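Local coordinates for DNA polymerase III, beta subunit (Thermotoga maritima, PDB 1VPK), which probably tethers DNA polymerase and other proteins to DNA for processive replication, as a ring-shaped head-to-tail homodimer that encircles the duplex, at residues A[147-152]-A[191-196]; A[153-158]-A[339-344]; A[177-182]-A[253-258]; A[357-362]-A[367-372]. One frame throughout, in Å; residues are numbered along the deposited sequence.

Contact 1. Residues A[147-152]-A[191-196]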
loop_
_atom_site.group_PDB
_atom_site.type_symbol
_atom_site.label_atom_id
_atom_site.label_comp_id
_atom_site.label_asym_id
_atom_site.label_seq_id
_atom_site.Cartn_x
_atom_site.Cartn_y
_atom_site.Cartn_z
ATOM N N GLU A 147 19.014 9.935 14.234
ATOM C CA GLU A 147 17.926 9.325 13.462
ATOM C C GLU A 147 16.576 9.861 13.863
ATOM O O GLU A 147 15.786 10.264 13.025
ATOM C CB GLU A 147 17.895 7.801 13.631
ATOM C CG GLU A 147 17.017 7.102 12.589
ATOM C CD GLU A 147 15.552 6.840 13.027
ATOM O OE1 GLU A 147 15.232 6.861 14.244
ATOM O OE2 GLU A 147 14.697 6.565 12.137
ATOM N N GLU A 148 16.328 9.839 15.175
ATOM C CA GLU A 148 15.108 10.378 15.782
ATOM C C GLU A 148 14.873 11.856 15.473
ATOM O O GLU A 148 13.765 12.256 15.093
ATOM C CB GLU A 148 15.143 10.117 17.298
ATOM C CG GLU A 148 14.113 10.863 18.125
ATOM C CD GLU A 148 14.142 10.438 19.627
ATOM O OE1 GLU A 148 15.189 9.883 20.076
ATOM O OE2 GLU A 148 13.116 10.649 20.335
ATOM N N MET A 149 15.908 12.666 15.617
ATOM C CA MET A 149 15.797 14.058 15.290
ATOM C C MET A 149 15.424 14.233 13.818
ATOM O O MET A 149 14.557 15.038 13.502
ATOM C CB MET A 149 17.105 14.781 15.572
ATOM C CG MET A 149 17.546 14.784 17.062
ATOM S SD MET A 149 19.033 15.760 17.289
ATOM C CE MET A 149 18.377 17.376 16.949
ATOM N N VAL A 150 16.033 13.457 12.911
ATOM C CA VAL A 150 15.768 13.650 11.482
ATOM C C VAL A 150 14.309 13.291 11.178
ATOM O O VAL A 150 13.600 14.043 10.498
ATOM C CB VAL A 150 16.752 12.851 10.599
ATOM C CG1 VAL A 150 16.339 12.889 9.139
ATOM C CG2 VAL A 150 18.180 13.416 10.721
ATOM N N GLU A 151 13.872 12.167 11.707
ATOM C CA GLU A 151 12.533 11.656 11.488
ATOM C C GLU A 151 11.447 12.618 12.061
ATOM O O GLU A 151 10.326 12.693 11.545
ATOM C CB GLU A 151 12.434 10.267 12.140
ATOM C CG GLU A 151 11.014 9.642 12.219
ATOM N N LYS A 152 11.790 13.349 13.120
ATOM C CA LYS A 152 10.839 14.268 13.735
ATOM C C LYS A 152 10.671 15.553 12.941
ATOM O O LYS A 152 9.705 16.259 13.156
ATOM C CB LYS A 152 11.197 14.504 15.223
ATOM C CG LYS A 152 10.623 13.410 16.085
ATOM C CD LYS A 152 10.977 13.508 17.530
ATOM C CE LYS A 152 10.430 12.258 18.279
ATOM N NZ LYS A 152 10.259 12.449 19.775
ATOM N N ALA A 191 13.574 20.337 15.916
ATOM C CA ALA A 191 14.069 19.377 16.903
ATOM C C ALA A 191 15.425 19.898 17.404
ATOM O O ALA A 191 16.266 20.348 16.593
ATOM C CB ALA A 191 14.253 17.962 16.236
ATOM N N GLU A 192 15.647 19.823 18.708
ATOM C CA GLU A 192 16.897 20.276 19.304
ATOM C C GLU A 192 17.324 19.318 20.420
ATOM O O GLU A 192 16.502 18.917 21.263
ATOM C CB GLU A 192 16.686 21.677 19.863
ATOM C CG GLU A 192 17.871 22.317 20.518
ATOM C CD GLU A 192 17.549 23.733 20.955
ATOM O OE1 GLU A 192 17.602 24.624 20.081
ATOM O OE2 GLU A 192 17.238 23.935 22.143
ATOM N N GLU A 193 18.604 18.958 20.448
ATOM C CA GLU A 193 19.104 18.057 21.488
ATOM C C GLU A 193 20.507 18.452 21.891
ATOM O O GLU A 193 21.342 18.872 21.057
ATOM C CB GLU A 193 19.175 16.609 20.970
ATOM C CG GLU A 193 17.824 15.961 20.656
ATOM C CD GLU A 193 17.125 15.459 21.877
ATOM O OE1 GLU A 193 17.713 15.543 22.967
ATOM O OE2 GLU A 193 15.983 14.970 21.742
ATOM N N GLN A 194 20.779 18.214 23.155
ATOM C CA GLN A 194 22.103 18.346 23.682
ATOM C C GLN A 194 22.977 17.252 23.109
ATOM O O GLN A 194 22.585 16.077 23.035
ATOM C CB GLN A 194 22.067 18.267 25.205
ATOM C CG GLN A 194 23.417 18.574 25.797
ATOM C CD GLN A 194 23.423 18.761 27.270
ATOM O OE1 GLN A 194 22.435 19.211 27.883
ATOM N NE2 GLN A 194 24.571 18.460 27.870
ATOM N N ILE A 195 24.154 17.654 22.644
ATOM C CA ILE A 195 25.152 16.727 22.120
ATOM C C ILE A 195 26.502 17.238 22.622
ATOM O O ILE A 195 26.539 18.219 23.378
ATOM C CB ILE A 195 25.143 16.662 20.605
ATOM C CG1 ILE A 195 25.506 18.017 19.969
ATOM C CG2 ILE A 195 23.770 16.145 20.081
ATOM C CD1 ILE A 195 25.827 17.874 18.510
ATOM N N GLU A 196 27.591 16.565 22.238
ATOM C CA GLU A 196 28.937 17.094 22.433
ATOM C C GLU A 196 29.380 17.767 21.111
ATOM O O GLU A 196 29.516 17.099 20.048
ATOM C CB GLU A 196 29.917 16.001 22.916
ATOM C CG GLU A 196 29.461 15.228 24.195
ATOM C CD GLU A 196 30.627 14.538 24.983
ATOM O OE1 GLU A 196 30.864 13.315 24.772
ATOM O OE2 GLU A 196 31.307 15.205 25.817
#
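Met-149 reaches from helix 143-153 to Ala-191, Glu-192 and Glu-193, and illustrates how one flexible thioether can seat a helix on a sheet. Helix and strand run nearly antiparallel, their short axes 8.5 Å apart at 164°, and no hydrogen bond joins them.

The van der Waals contacts come first. The sulfur SD of Met-149 rests on the aliphatic part of Glu-193, 3.6 Å from its CG. A bend at the last torsion, chi3 68°, turns the methyl back over the strand backbone, where CE of Met-149 lies 3.7 Å from Ala-191 O and makes an apolar contact of 4.2 Å with Ala-191 CB. Ala-191 CB is 4.0 Å from Met-149 O, and its small size is consistent with the close approach of the helix.

Three charged groups border this patch. With CG anti to the carbonyl carbon (chi1 -66°), Glu-193 lays that atom on the sulfur; the bend at chi2 then swings the carboxylate off to Tyr-368 OH. Along the helix, Lys-152 NZ makes a weak salt bridge of 3.4 Å to Glu-148 OE2. That lysine probably softens the repulsion between Glu-148 and Glu-193, whose OE2 atoms are 5.4 Å apart.

Around this pair, Leu-180 of strand 177-183 packs on Met-149 and Val-150, Met-210 and Gln-214 of helix 207-218 touch Val-150, and Tyr-368 of strand 368-372 meets both Met-149 and Ala-191.

Contact 2. Residues A[153-158]-A[339-344]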
loop_
_atom_site.group_PDB
_atom_site.type_symbol
_atom_site.label_atom_id
_atom_site.label_comp_id
_atom_site.label_asym_id
_atom_site.label_seq_id
_atom_site.Cartn_x
_atom_site.Cartn_y
_atom_site.Cartn_z
ATOM N N VAL A 153 11.551 15.831 11.974
ATOM C CA VAL A 153 11.431 17.056 11.191
ATOM C C VAL A 153 11.257 16.902 9.684
ATOM O O VAL A 153 10.667 17.776 9.077
ATOM C CB VAL A 153 12.639 18.040 11.403
ATOM C CG1 VAL A 153 12.878 18.310 12.943
ATOM C CG2 VAL A 153 13.882 17.540 10.728
ATOM N N ILE A 154 11.807 15.828 9.090
ATOM C CA ILE A 154 11.993 15.773 7.635
ATOM C C ILE A 154 10.690 15.851 6.843
ATOM O O ILE A 154 10.670 16.377 5.755
ATOM C CB ILE A 154 12.848 14.532 7.193
ATOM C CG1 ILE A 154 13.397 14.747 5.773
ATOM C CG2 ILE A 154 12.061 13.212 7.381
ATOM C CD1 ILE A 154 14.505 13.788 5.428
ATOM N N PHE A 155 9.605 15.364 7.412
ATOM C CA PHE A 155 8.284 15.462 6.783
ATOM C C PHE A 155 7.778 16.869 6.464
ATOM O O PHE A 155 6.878 17.027 5.652
ATOM C CB PHE A 155 7.213 14.780 7.621
ATOM C CG PHE A 155 6.756 15.600 8.816
ATOM C CD1 PHE A 155 7.425 15.512 10.040
ATOM C CD2 PHE A 155 5.630 16.398 8.732
ATOM C CE1 PHE A 155 6.994 16.230 11.109
ATOM C CE2 PHE A 155 5.194 17.139 9.810
ATOM C CZ PHE A 155 5.884 17.044 11.005
ATOM N N ALA A 156 8.307 17.884 7.154
ATOM C CA ALA A 156 7.807 19.236 6.986
ATOM C C ALA A 156 8.569 19.988 5.856
ATOM O O ALA A 156 8.145 21.078 5.453
ATOM C CB ALA A 156 7.894 19.976 8.303
ATOM N N ALA A 157 9.644 19.396 5.319
ATOM C CA ALA A 157 10.375 20.009 4.210
ATOM C C ALA A 157 9.532 20.113 2.966
ATOM O O ALA A 157 8.761 19.210 2.664
ATOM C CB ALA A 157 11.619 19.219 3.888
ATOM N N ALA A 158 9.691 21.217 2.234
ATOM C CA ALA A 158 9.112 21.367 0.900
ATOM C C ALA A 158 9.564 20.218 -0.007
ATOM O O ALA A 158 10.748 19.864 -0.044
ATOM C CB ALA A 158 9.498 22.703 0.269
ATOM N N LEU A 339 0.829 15.147 14.480
ATOM C CA LEU A 339 0.445 14.206 15.524
ATOM C C LEU A 339 1.068 12.864 15.335
ATOM O O LEU A 339 1.475 12.247 16.288
ATOM C CB LEU A 339 -1.091 14.045 15.602
ATOM C CG LEU A 339 -1.835 15.359 15.802
ATOM C CD1 LEU A 339 -3.355 15.136 15.822
ATOM C CD2 LEU A 339 -1.296 16.093 17.053
ATOM N N LYS A 340 1.168 12.433 14.082
ATOM C CA LYS A 340 1.907 11.238 13.719
ATOM C C LYS A 340 3.315 11.221 14.281
ATOM O O LYS A 340 3.850 10.147 14.548
ATOM C CB LYS A 340 2.038 11.116 12.186
ATOM C CG LYS A 340 0.721 10.991 11.419
ATOM C CD LYS A 340 0.935 11.004 9.890
ATOM C CE LYS A 340 -0.432 11.029 9.096
ATOM N NZ LYS A 340 -0.393 12.024 7.940
ATOM N N HIS A 341 3.954 12.388 14.389
ATOM C CA HIS A 341 5.341 12.432 14.806
ATOM C C HIS A 341 5.585 12.737 16.265
ATOM O O HIS A 341 6.728 12.780 16.701
ATOM C CB HIS A 341 6.065 13.458 13.944
ATOM C CG HIS A 341 6.171 13.033 12.526
ATOM N ND1 HIS A 341 5.203 13.318 11.596
ATOM C CD2 HIS A 341 7.063 12.233 11.913
ATOM C CE1 HIS A 341 5.525 12.759 10.446
ATOM N NE2 HIS A 341 6.662 12.113 10.607
ATOM N N ILE A 342 4.516 12.993 17.008
ATOM C CA ILE A 342 4.609 13.183 18.449
ATOM C C ILE A 342 4.335 11.868 19.133
ATOM O O ILE A 342 3.436 11.113 18.743
ATOM C CB ILE A 342 3.636 14.268 18.907
ATOM C CG1 ILE A 342 4.117 15.632 18.378
ATOM C CG2 ILE A 342 3.484 14.286 20.437
ATOM C CD1 ILE A 342 3.210 16.775 18.664
ATOM N N GLU A 343 5.097 11.601 20.182
ATOM C CA GLU A 343 5.018 10.308 20.872
ATOM C C GLU A 343 4.282 10.364 22.199
ATOM O O GLU A 343 3.805 9.334 22.662
ATOM C CB GLU A 343 6.430 9.748 21.033
ATOM C CG GLU A 343 7.217 9.933 19.717
ATOM C CD GLU A 343 8.467 9.069 19.584
ATOM O OE1 GLU A 343 8.581 7.985 20.247
ATOM O OE2 GLU A 343 9.330 9.486 18.766
ATOM N N THR A 344 4.120 11.543 22.781
ATOM C CA THR A 344 3.349 11.663 24.015
ATOM C C THR A 344 1.849 11.474 23.800
ATOM O O THR A 344 1.347 11.718 22.714
ATOM C CB THR A 344 3.578 13.030 24.724
ATOM O OG1 THR A 344 3.263 14.117 23.836
ATOM C CG2 THR A 344 4.999 13.150 25.138
#
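His-341 lies flat on Phe-155, an offset stack that spans the junction of the central and C-terminal domains, between the residues following helix 143-153 and the end region of helix 332-341.

Along the second segment, Leu-339 O accepts the backbone N of Ile-342 at 3.2 Å. His-341 then supplies the ring. Its plane is 5° from that of Phe-155 and the centroids are 3.9 Å apart, so the overlap is broad, with CD1 of Phe-155 3.3 Å above the middle of the imidazole. Phe-155 places its ring there by setting CG between the backbone N and the carbonyl carbon (chi1 78°), and Ala-156 CB lies near the rim of the opposite face. A bond from His-341 ND1 to Asp-337 O, one turn back, fixes the imidazole's rotation. Replacing this histidine by alanine is likely to uncover one face of Phe-155 and leave that ring freer to turn.

Ile-342 next packs its side chain on Ile-360 and Pro-362 of strand 358-362. Thr-344 finishes the walk with its OG1 hydrogen-bonded to Glu-346 O.

Contact 3. Residues A[177-182]-A[253-258]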
loop_
_atom_site.group_PDB
_atom_site.type_symbol
_atom_site.label_atom_id
_atom_site.label_comp_id
_atom_site.label_asym_id
_atom_site.label_seq_id
_atom_site.Cartn_x
_atom_site.Cartn_y
_atom_site.Cartn_z
ATOM N N LEU A 177 25.143 21.449 21.302
ATOM C CA LEU A 177 23.727 21.608 20.902
ATOM C C LEU A 177 23.563 21.519 19.390
ATOM O O LEU A 177 24.307 22.160 18.647
ATOM C CB LEU A 177 23.163 22.953 21.381
ATOM C CG LEU A 177 21.659 23.265 21.341
ATOM C CD1 LEU A 177 20.908 22.321 22.260
ATOM C CD2 LEU A 177 21.385 24.715 21.814
ATOM N N LEU A 178 22.576 20.732 18.961
ATOM C CA LEU A 178 22.192 20.617 17.566
ATOM C C LEU A 178 20.706 20.806 17.456
ATOM O O LEU A 178 19.935 20.226 18.223
ATOM C CB LEU A 178 22.523 19.221 17.018
ATOM C CG LEU A 178 22.044 18.853 15.614
ATOM C CD1 LEU A 178 22.803 19.653 14.597
ATOM C CD2 LEU A 178 22.248 17.367 15.338
ATOM N N ARG A 179 20.327 21.612 16.477
ATOM C CA ARG A 179 18.947 21.839 16.119
ATOM C C ARG A 179 18.808 21.584 14.646
ATOM O O ARG A 179 19.623 22.023 13.858
ATOM C CB ARG A 179 18.552 23.286 16.412
ATOM C CG ARG A 179 17.146 23.687 15.971
ATOM C CD ARG A 179 16.847 25.191 16.229
ATOM N NE ARG A 179 16.770 25.557 17.637
ATOM C CZ ARG A 179 16.347 26.761 18.067
ATOM N NH1 ARG A 179 15.945 27.682 17.207
ATOM N NH2 ARG A 179 16.293 27.025 19.339
ATOM N N LEU A 180 17.732 20.888 14.301
ATOM C CA LEU A 180 17.325 20.674 12.961
ATOM C C LEU A 180 15.992 21.341 12.716
ATOM O O LEU A 180 15.114 21.283 13.568
ATOM C CB LEU A 180 17.161 19.179 12.715
ATOM C CG LEU A 180 18.379 18.281 12.847
ATOM C CD1 LEU A 180 17.979 16.838 12.417
ATOM C CD2 LEU A 180 19.544 18.828 11.999
ATOM N N VAL A 181 15.842 21.949 11.543
ATOM C CA VAL A 181 14.620 22.661 11.186
ATOM C C VAL A 181 14.232 22.346 9.759
ATOM O O VAL A 181 15.069 22.295 8.889
ATOM C CB VAL A 181 14.776 24.199 11.303
ATOM C CG1 VAL A 181 13.387 24.900 11.279
ATOM C CG2 VAL A 181 15.459 24.562 12.584
ATOM N N ALA A 182 12.946 22.157 9.530
ATOM C CA ALA A 182 12.444 21.976 8.181
ATOM C C ALA A 182 11.115 22.661 8.071
ATOM O O ALA A 182 10.340 22.693 9.049
ATOM C CB ALA A 182 12.302 20.459 7.837
ATOM N N PRO A 253 15.099 30.502 5.369
ATOM C CA PRO A 253 14.340 31.631 5.954
ATOM C C PRO A 253 14.594 31.843 7.428
ATOM O O PRO A 253 14.952 30.904 8.146
ATOM C CB PRO A 253 12.890 31.206 5.818
ATOM C CG PRO A 253 12.860 30.181 4.821
ATOM C CD PRO A 253 14.210 29.544 4.702
ATOM N N ASP A 254 14.363 33.071 7.876
ATOM C CA ASP A 254 14.451 33.417 9.288
ATOM C C ASP A 254 13.202 32.904 10.000
ATOM O O ASP A 254 12.277 33.643 10.303
ATOM C CB ASP A 254 14.612 34.940 9.451
ATOM C CG ASP A 254 15.000 35.329 10.857
ATOM O OD1 ASP A 254 15.125 34.429 11.717
ATOM O OD2 ASP A 254 15.168 36.531 11.111
ATOM N N TYR A 255 13.209 31.603 10.253
ATOM C CA TYR A 255 12.034 30.862 10.676
ATOM C C TYR A 255 11.551 31.306 12.065
ATOM O O TYR A 255 10.366 31.211 12.381
ATOM C CB TYR A 255 12.328 29.352 10.641
ATOM C CG TYR A 255 13.388 28.926 11.621
ATOM C CD1 TYR A 255 13.053 28.574 12.925
ATOM C CD2 TYR A 255 14.735 28.906 11.262
ATOM C CE1 TYR A 255 14.032 28.224 13.849
ATOM C CE2 TYR A 255 15.705 28.576 12.182
ATOM C CZ TYR A 255 15.339 28.212 13.458
ATOM O OH TYR A 255 16.278 27.853 14.363
ATOM N N LYS A 256 12.465 31.813 12.880
ATOM C CA LYS A 256 12.138 32.251 14.232
ATOM C C LYS A 256 10.995 33.298 14.258
ATOM O O LYS A 256 10.218 33.347 15.197
ATOM C CB LYS A 256 13.402 32.771 14.933
ATOM C CG LYS A 256 14.459 31.648 15.186
ATOM C CD LYS A 256 15.941 32.110 15.062
ATOM C CE LYS A 256 16.902 30.970 15.377
ATOM N NZ LYS A 256 18.250 31.150 14.794
ATOM N N ARG A 257 10.835 34.051 13.175
ATOM C CA ARG A 257 9.722 35.009 13.101
ATOM C C ARG A 257 8.331 34.382 13.019
ATOM O O ARG A 257 7.352 35.060 13.231
ATOM C CB ARG A 257 9.915 35.930 11.899
ATOM C CG ARG A 257 11.181 36.783 11.932
ATOM C CD ARG A 257 11.611 37.004 10.530
ATOM N NE ARG A 257 12.610 38.049 10.338
ATOM C CZ ARG A 257 12.315 39.344 10.213
ATOM N NH1 ARG A 257 11.050 39.790 10.292
ATOM N NH2 ARG A 257 13.305 40.212 10.041
ATOM N N VAL A 258 8.217 33.102 12.697
ATOM C CA VAL A 258 6.907 32.463 12.755
ATOM C C VAL A 258 6.670 31.667 14.040
ATOM O O VAL A 258 5.602 31.055 14.218
ATOM C CB VAL A 258 6.665 31.562 11.522
ATOM C CG1 VAL A 258 7.052 32.323 10.264
ATOM C CG2 VAL A 258 7.442 30.191 11.600
#
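Tyr-255 sets a ring face against Val-181 and its hydroxyl edge against Arg-179, both of strand 177-183, a worked case of one aromatic side chain serving apolar and polar neighbours across a domain boundary.

The apolar contact is a CH-pi interaction. CG1 of Val-181 stands over the centre of the tyrosine ring, 4.0 Å from its centroid and 10° off the normal, while the other methyl, CG2, reaches toward the phenol end, 3.8 Å from CZ. CG of Lys-256, the next residue in the chain, lies near the rim of the opposite face. The tyrosine enters this slot with chi1 at 65°, its CG between the backbone N and the carbonyl carbon.

The polar contact is at the rim. Arg-179 NH1 donates to Tyr-255 OH at 2.9 Å, with an N-H...O angle of 156° and the oxygen close to the guanidinium plane. The bend of the arginine at chi3 turns the guanidinium so that NH1 meets the hydroxyl; CD of Arg-179 itself lies 3.3 Å from Tyr-255 OH. Its NE is held by Glu-192, and the tyrosine hydroxyl has a second partner in Glu-172, so guanidinium, phenol and two carboxylates form one network. A phenylalanine in this place would probably keep the cover over Val-181 but leave Arg-179 NH1 and Glu-172 without their shared hydroxyl.

Residues 255-258 form a short 3-10 turn in the connection leading from the central to the C-terminal domain. In bacterial relatives this connection borders the groove between those domains where partner proteins dock, and the packing of Tyr-255 on the central sheet is consistent with that layout.

Contact 4. Residues A[357-362]-A[367-372]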
loop_
_atom_site.group_PDB
_atom_site.type_symbol
_atom_site.label_atom_id
_atom_site.label_comp_id
_atom_site.label_asym_id
_atom_site.label_seq_id
_atom_site.Cartn_x
_atom_site.Cartn_y
_atom_site.Cartn_z
ATOM N N PRO A 357 0.278 31.981 13.455
ATOM C CA PRO A 357 0.637 30.567 13.513
ATOM C C PRO A 357 0.152 29.904 14.803
ATOM O O PRO A 357 -0.044 30.575 15.836
ATOM C CB PRO A 357 2.172 30.582 13.505
ATOM C CG PRO A 357 2.547 31.901 12.895
ATOM C CD PRO A 357 1.453 32.857 13.249
ATOM N N CYS A 358 -0.009 28.604 14.737
ATOM C CA CYS A 358 -0.248 27.786 15.921
ATOM C C CYS A 358 1.022 26.983 16.190
ATOM O O CYS A 358 1.623 26.410 15.255
ATOM C CB CYS A 358 -1.419 26.838 15.639
ATOM S SG CYS A 358 -1.660 25.571 16.809
ATOM N N GLN A 359 1.422 26.935 17.444
ATOM C CA GLN A 359 2.484 26.055 17.887
ATOM C C GLN A 359 1.882 24.812 18.510
ATOM O O GLN A 359 1.047 24.898 19.408
ATOM C CB GLN A 359 3.436 26.736 18.875
ATOM C CG GLN A 359 4.546 25.808 19.326
ATOM C CD GLN A 359 5.549 26.454 20.239
ATOM O OE1 GLN A 359 6.170 27.416 19.870
ATOM N NE2 GLN A 359 5.691 25.924 21.445
ATOM N N ILE A 360 2.288 23.655 18.007
ATOM C CA ILE A 360 1.970 22.381 18.593
ATOM C C ILE A 360 3.225 21.708 19.185
ATOM O O ILE A 360 4.318 21.598 18.541
ATOM C CB ILE A 360 1.299 21.455 17.578
ATOM C CG1 ILE A 360 0.007 22.097 17.050
ATOM C CG2 ILE A 360 1.004 20.104 18.232
ATOM C CD1 ILE A 360 -0.573 21.403 15.869
ATOM N N ASN A 361 3.079 21.242 20.419
ATOM C CA ASN A 361 4.174 20.518 21.040
ATOM C C ASN A 361 3.699 19.369 21.907
ATOM O O ASN A 361 2.575 19.369 22.355
ATOM C CB ASN A 361 5.046 21.502 21.835
ATOM C CG ASN A 361 4.268 22.380 22.725
ATOM O OD1 ASN A 361 3.916 23.518 22.350
ATOM N ND2 ASN A 361 4.049 21.913 23.958
ATOM N N PRO A 362 4.583 18.403 22.178
ATOM C CA PRO A 362 4.257 17.382 23.174
ATOM C C PRO A 362 4.155 18.024 24.536
ATOM O O PRO A 362 4.850 19.000 24.787
ATOM C CB PRO A 362 5.440 16.440 23.155
ATOM C CG PRO A 362 6.415 17.024 22.352
ATOM C CD PRO A 362 5.937 18.254 21.669
ATOM N N GLY A 367 12.358 20.409 23.427
ATOM C CA GLY A 367 13.267 20.010 22.380
ATOM C C GLY A 367 12.623 19.765 21.035
ATOM O O GLY A 367 13.343 19.696 20.032
ATOM N N TYR A 368 11.285 19.672 21.022
ATOM C CA TYR A 368 10.501 19.377 19.821
ATOM C C TYR A 368 9.303 20.294 19.683
ATOM O O TYR A 368 8.509 20.425 20.627
ATOM C CB TYR A 368 10.061 17.905 19.824
ATOM C CG TYR A 368 11.259 16.992 19.734
ATOM C CD1 TYR A 368 11.939 16.583 20.885
ATOM C CD2 TYR A 368 11.766 16.613 18.502
ATOM C CE1 TYR A 368 13.065 15.792 20.802
ATOM C CE2 TYR A 368 12.895 15.811 18.410
ATOM C CZ TYR A 368 13.540 15.411 19.562
ATOM O OH TYR A 368 14.640 14.619 19.465
ATOM N N LEU A 369 9.156 20.941 18.521
ATOM C CA LEU A 369 7.995 21.796 18.313
ATOM C C LEU A 369 7.646 21.954 16.837
ATOM O O LEU A 369 8.507 21.824 15.931
ATOM C CB LEU A 369 8.172 23.163 18.955
ATOM C CG LEU A 369 9.026 24.246 18.321
ATOM C CD1 LEU A 369 8.340 24.963 17.176
ATOM C CD2 LEU A 369 9.361 25.230 19.373
ATOM N N TYR A 370 6.367 22.200 16.623
ATOM C CA TYR A 370 5.776 22.270 15.290
ATOM C C TYR A 370 4.985 23.529 15.164
ATOM O O TYR A 370 4.337 23.899 16.085
ATOM C CB TYR A 370 4.879 21.040 15.021
ATOM C CG TYR A 370 5.702 19.796 15.165
ATOM C CD1 TYR A 370 6.442 19.311 14.100
ATOM C CD2 TYR A 370 5.808 19.136 16.400
ATOM C CE1 TYR A 370 7.266 18.158 14.252
ATOM C CE2 TYR A 370 6.607 17.990 16.547
ATOM C CZ TYR A 370 7.333 17.530 15.485
ATOM O OH TYR A 370 8.107 16.418 15.593
ATOM N N ILE A 371 5.020 24.153 13.994
ATOM C CA ILE A 371 4.243 25.369 13.690
ATOM C C ILE A 371 3.372 25.035 12.460
ATOM O O ILE A 371 3.860 24.376 11.501
ATOM C CB ILE A 371 5.168 26.579 13.337
ATOM C CG1 ILE A 371 6.166 26.881 14.480
ATOM C CG2 ILE A 371 4.333 27.809 12.949
ATOM C CD1 ILE A 371 5.543 27.469 15.677
ATOM N N VAL A 372 2.083 25.381 12.533
ATOM C CA VAL A 372 1.169 25.310 11.393
ATOM C C VAL A 372 0.528 26.697 11.216
ATOM O O VAL A 372 0.067 27.305 12.173
ATOM C CB VAL A 372 0.080 24.218 11.583
ATOM C CG1 VAL A 372 -0.696 23.994 10.281
ATOM C CG2 VAL A 372 0.698 22.873 11.976
#
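Cys-358 with Val-372 and Ile-360 with Tyr-370 form the hydrogen-bonded pairs of an antiparallel ladder, the strand axes 4.6 Å apart and 152° between their directions. The straightest of its four bonds runs from Cys-358 N to Val-372 O, 2.9 Å at 179°. In the non-hydrogen-bonded pair between them, Gln-359 and Ile-371, the strands come nearest, and Ile-371 CA lies 3.2 Å from Cys-358 O in a CA-H...O contact.

Gln-359 and Ile-371 share one face of the sheet. Folded at chi2 (-71°), Ile-371 brings CD1 to 3.9 Å from Gln-359 CB, while its CG2 meets Pro-357 CB at 3.6 Å. The extended chain of Gln-359 crosses Leu-369 at about a right angle.

This is the closing hairpin of the C-terminal domain, and strand 368-372 carries the sheet on to strand 187-194 of the central domain. On its other face Ile-360, Tyr-370 and Val-372 pack beneath helix 332-341, against Val-338 and Phe-334. The Tyr-370 ring turns its edge to Ile-360 O, and its hydroxyl bonds Lys-152 O. Toward the turn, Gln-359 NE2 donates to Asn-361 OD1 at 3.1 Å, and Asn-361 ND2 donates to Pro-362 O.

How the contacts relate
Strand 187-194 is the hub of the set. Contact 1 meets contact 3 where Glu-192 OE1 holds Arg-179 NE at 2.7 Å, and where Ala-191 O lies 2.8 Å from Leu-180 N, a probable hydrogen bond. The backbone pair Glu-192 N to Gly-367 O, 2.7 Å, is one probable hydrogen bond of the strand pairing that joins the two domains in one sheet. Contact 2, centred about 10 Å from the centre of contact 4, lies on the helical side, Phe-155 CE1 being 3.7 Å from Tyr-370 CE1. Contact 3 touches contact 4 at Val-258 O and Pro-357 CG, 3.4 Å apart. Contacts 2 and 3 thus bridge the two domains, while contacts 1 and 4 lie on the strands that meet between them.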